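Local coordinates for protein (S)-ureidoglycine aminohydrolase (Escherichia coli, PDB 1RC6) that hydrolyses (S)-ureidoglycine to (S)-ureidoglycolate and ammonia with manganese as cofactor, a deamination step in the assimilation of allantoin nitrogen, at residues 40-43 with 44-47; 85-89 with 90-94. All coordinates share one frame; numbering follows the deposited sequence.

Contact 1: 40-43 with 44-47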
loop_
_atom_site.group_PDB
_atom_site.type_symbol
_atom_site.label_atom_id
_atom_site.label_comp_id
_atom_site.label_asym_id
_atom_site.label_seq_id
_atom_site.Cartn_x
_atom_site.Cartn_y
_atom_site.Cartn_z
ATOM N N PRO A 40 -18.191 7.127 -3.137
ATOM C CA PRO A 40 -19.000 7.792 -2.109
ATOM C C PRO A 40 -18.266 7.863 -0.755
ATOM O O PRO A 40 -17.633 6.900 -0.312
ATOM C CB PRO A 40 -20.274 6.942 -2.062
ATOM C CG PRO A 40 -19.821 5.597 -2.558
ATOM C CD PRO A 40 -18.883 5.949 -3.687
ATOM N N GLY A 41 -18.345 9.026 -0.117
ATOM C CA GLY A 41 -17.677 9.234 1.148
ATOM C C GLY A 41 -16.377 10.004 0.979
ATOM O O GLY A 41 -15.883 10.617 1.919
ATOM N N PHE A 42 -15.797 9.970 -0.212
ATOM C CA PHE A 42 -14.550 10.689 -0.418
ATOM C C PHE A 42 -14.850 12.078 -0.988
ATOM O O PHE A 42 -15.399 12.208 -2.082
ATOM C CB PHE A 42 -13.619 9.886 -1.336
ATOM C CG PHE A 42 -13.122 8.583 -0.719
ATOM C CD1 PHE A 42 -14.000 7.509 -0.501
ATOM C CD2 PHE A 42 -11.783 8.434 -0.347
ATOM C CE1 PHE A 42 -13.546 6.302 0.078
ATOM C CE2 PHE A 42 -11.311 7.236 0.236
ATOM C CZ PHE A 42 -12.198 6.164 0.449
ATOM N N GLU A 43 -14.508 13.111 -0.221
ATOM C CA GLU A 43 -14.756 14.487 -0.628
ATOM C C GLU A 43 -13.468 15.244 -0.873
ATOM O O GLU A 43 -12.456 14.995 -0.218
ATOM C CB GLU A 43 -15.537 15.224 0.451
ATOM C CG GLU A 43 -16.763 14.506 0.946
ATOM C CD GLU A 43 -17.848 14.455 -0.091
ATOM O OE1 GLU A 43 -18.929 13.901 0.210
ATOM O OE2 GLU A 43 -17.618 14.974 -1.205
ATOM N N ASN A 44 -13.520 16.172 -1.820
ATOM C CA ASN A 44 -12.379 17.016 -2.153
ATOM C C ASN A 44 -11.030 16.300 -2.247
ATOM O O ASN A 44 -10.053 16.713 -1.609
ATOM C CB ASN A 44 -12.290 18.138 -1.128
ATOM C CG ASN A 44 -13.613 18.823 -0.921
ATOM O OD1 ASN A 44 -14.263 19.227 -1.879
ATOM N ND2 ASN A 44 -14.026 18.959 0.334
ATOM N N CYS A 45 -10.976 15.251 -3.063
ATOM C CA CYS A 45 -9.751 14.475 -3.236
ATOM C C CYS A 45 -9.903 13.561 -4.441
ATOM O O CYS A 45 -11.018 13.183 -4.793
ATOM C CB CYS A 45 -9.508 13.597 -2.012
ATOM S SG CYS A 45 -10.762 12.288 -1.868
ATOM N N ASP A 46 -8.781 13.196 -5.053
ATOM C CA ASP A 46 -8.798 12.302 -6.202
ATOM C C ASP A 46 -8.485 10.887 -5.729
ATOM O O ASP A 46 -7.392 10.623 -5.231
ATOM C CB ASP A 46 -7.755 12.726 -7.239
ATOM C CG ASP A 46 -7.982 14.128 -7.753
ATOM O OD1 ASP A 46 -9.162 14.476 -7.957
ATOM O OD2 ASP A 46 -6.985 14.866 -7.959
ATOM N N ALA A 47 -9.445 9.981 -5.865
ATOM C CA ALA A 47 -9.207 8.604 -5.446
ATOM C C ALA A 47 -9.038 7.712 -6.657
ATOM O O ALA A 47 -9.797 7.778 -7.623
ATOM C CB ALA A 47 -10.350 8.088 -4.580
#

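Contact 2: 85-89 with 90-94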
loop_
_atom_site.group_PDB
_atom_site.type_symbol
_atom_site.label_atom_id
_atom_site.label_comp_id
_atom_site.label_asym_id
_atom_site.label_seq_id
_atom_site.Cartn_x
_atom_site.Cartn_y
_atom_site.Cartn_z
ATOM N N LEU A 85 -3.880 2.588 6.509
ATOM C CA LEU A 85 -3.611 3.841 5.826
ATOM C C LEU A 85 -2.150 4.239 6.005
ATOM O O LEU A 85 -1.583 4.055 7.071
ATOM C CB LEU A 85 -4.525 4.944 6.380
ATOM C CG LEU A 85 -4.368 6.380 5.851
ATOM C CD1 LEU A 85 -5.574 7.219 6.244
ATOM C CD2 LEU A 85 -3.092 6.992 6.378
ATOM N N TYR A 86 -1.545 4.787 4.953
ATOM C CA TYR A 86 -0.160 5.220 5.016
ATOM C C TYR A 86 -0.007 6.592 4.369
ATOM O O TYR A 86 -0.374 6.793 3.216
ATOM C CB TYR A 86 0.745 4.223 4.302
ATOM C CG TYR A 86 2.179 4.671 4.237
ATOM C CD1 TYR A 86 3.074 4.350 5.246
ATOM C CD2 TYR A 86 2.627 5.476 3.191
ATOM C CE1 TYR A 86 4.384 4.818 5.229
ATOM C CE2 TYR A 86 3.933 5.955 3.161
ATOM C CZ TYR A 86 4.807 5.626 4.188
ATOM O OH TYR A 86 6.084 6.147 4.201
ATOM N N VAL A 87 0.533 7.539 5.124
ATOM C CA VAL A 87 0.730 8.876 4.611
ATOM C C VAL A 87 1.975 8.917 3.752
ATOM O O VAL A 87 3.094 8.878 4.254
ATOM C CB VAL A 87 0.886 9.910 5.735
ATOM C CG1 VAL A 87 1.139 11.288 5.121
ATOM C CG2 VAL A 87 -0.366 9.922 6.618
ATOM N N ILE A 88 1.766 8.992 2.447
ATOM C CA ILE A 88 2.865 9.053 1.509
ATOM C C ILE A 88 3.572 10.402 1.659
ATOM O O ILE A 88 4.796 10.487 1.567
ATOM C CB ILE A 88 2.338 8.866 0.069
ATOM C CG1 ILE A 88 1.758 7.455 -0.080
ATOM C CG2 ILE A 88 3.448 9.098 -0.935
ATOM C CD1 ILE A 88 0.940 7.254 -1.331
ATOM N N SER A 89 2.798 11.450 1.911
ATOM C CA SER A 89 3.358 12.782 2.073
ATOM C C SER A 89 2.293 13.755 2.581
ATOM O O SER A 89 1.096 13.558 2.349
ATOM C CB SER A 89 3.873 13.289 0.743
ATOM O OG SER A 89 2.773 13.606 -0.088
ATOM N N GLY A 90 2.735 14.801 3.277
ATOM C CA GLY A 90 1.802 15.782 3.789
ATOM C C GLY A 90 1.433 15.510 5.221
ATOM O O GLY A 90 2.190 14.882 5.953
ATOM N N ASN A 91 0.255 15.978 5.618
ATOM C CA ASN A 91 -0.215 15.795 6.982
ATOM C C ASN A 91 -1.700 15.651 6.997
ATOM O O ASN A 91 -2.409 16.473 6.415
ATOM C CB ASN A 91 0.161 16.990 7.858
ATOM C CG ASN A 91 1.596 16.955 8.285
ATOM O OD1 ASN A 91 2.486 17.248 7.493
ATOM N ND2 ASN A 91 1.838 16.574 9.544
ATOM N N ILE A 92 -2.170 14.619 7.684
ATOM C CA ILE A 92 -3.592 14.360 7.779
ATOM C C ILE A 92 -3.990 14.122 9.225
ATOM O O ILE A 92 -3.147 14.032 10.118
ATOM C CB ILE A 92 -3.996 13.109 6.961
ATOM C CG1 ILE A 92 -3.514 11.849 7.670
ATOM C CG2 ILE A 92 -3.378 13.160 5.575
ATOM C CD1 ILE A 92 -4.453 10.690 7.478
ATOM N N THR A 93 -5.290 14.009 9.443
ATOM C CA THR A 93 -5.824 13.772 10.764
ATOM C C THR A 93 -6.760 12.591 10.643
ATOM O O THR A 93 -7.831 12.686 10.050
ATOM C CB THR A 93 -6.599 15.004 11.276
ATOM O OG1 THR A 93 -5.692 16.097 11.415
ATOM C CG2 THR A 93 -7.254 14.720 12.620
ATOM N N ALA A 94 -6.344 11.469 11.198
ATOM C CA ALA A 94 -7.156 10.269 11.135
ATOM C C ALA A 94 -7.892 10.070 12.439
ATOM O O ALA A 94 -7.468 10.561 13.488
ATOM C CB ALA A 94 -6.277 9.067 10.850
#

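Contact 1: 40-43 with 44-47
The carbonyl O of Glu43 lies on the inside of a sharp chain corner, 3.2 Å from Cys45 N, but the angle is too poor for a hydrogen bond. The side chain of Cys45 folds back over the same carbonyl, its SG 3.6 Å from Glu43 O. With chi1 at 68°, SG sits between its own backbone N and carbonyl carbon, and this brings the sulfur across the bend to Phe42, where it packs 3.8 Å from Phe42 CB and near the plane of the ring at its edge. Ala47 CB approaches that ring obliquely, 4.5 Å from Phe42 CD2. Phe76 and Asn72 also touch Phe42, while Val64 and Leu66 of strand 60-67 meet Cys45. On the outer, exposed side, Asn44 ND2 passes 4.0 Å from Glu43 CB, a loose contact with no polar bond between the two side chains. The corner falls at Asn44 and Cys45, and Asn44 takes a positive phi of 44° there. Backbone hydrogen bonds tie Glu43 to Gly71, Asn44 to His67 and Asp46 to Thr65. The chain thus passes from the short strand 42-43 into strand 46-49, an outermost strand of the six-stranded antiparallel sheet in this two-cupin protein.

Contact 2: 85-89 with 90-94
Val87 and Ile92 face each other across a chain reversal whose two arms splay apart, the CA atoms of Leu85 and Ala94 being 9.1 Å from each other. No hydrogen bond joins the arms. Strand 81-89 has its backbone partners in strands 107-111 and 127-135, whereas strand 91-96 lies in a three-stranded sheet between 99-104 and 118-121. The change of direction begins at Ile88 and Ser89, which together face Gln128 in a classic beta bulge, and continues through Gly90, whose phi of 96° suits a glycine. Within the first cupin domain the chain thus passes from one sheet of the beta-barrel to the other, and the side chains that face each other across the bend, Leu85, Val87 and Ile92, pack between the two sheets. Ile92 carries most of this packing. Its chi1 of 73° places CG1 between backbone N and carbonyl carbon, aimed at the opposing arm, where it meets Val87 CG2 at 3.8 Å. Further along, Ile92 CD1 reaches the end of the Leu85 side chain tip to tip, 3.9 Å from Leu85 CD1 and 4.1 Å from Leu85 CD2. The other methyl of Val87 turns toward the bend: CG1 stands anti to the backbone N (chi1 178°) and rests 3.8 Å from Gly90 O. Leu103 packs on both Val87 and Ile92, and Ile129 on both Leu85 and Val87. Tyr86 and Ile88 point away from this interior and pack on Leu207 and Tyr205 of strand 202-208.

How the contacts relate
Both contacts are places where the chain turns a corner at the end of a strand, and both reach the same six-stranded sheet. Contact 1 feeds its outermost strand 46-49; contact 2 leaves it from strand 81-89, with strands 60-67 and 127-135 lying between the two. Their centres are about 15 Å apart and their nearest atoms about 8 Å, so they do not touch. Contact 1 is at the surface, contact 2 partly buried. Neither lies at the manganese site, assigned by similarity to Glu196, His198, His202 and Gln236. Contact 2 reaches the second cupin domain through Tyr86 and Ile88, which touch strand 202-208; His202 stands at the start of that strand, but the contact itself lies away from the site.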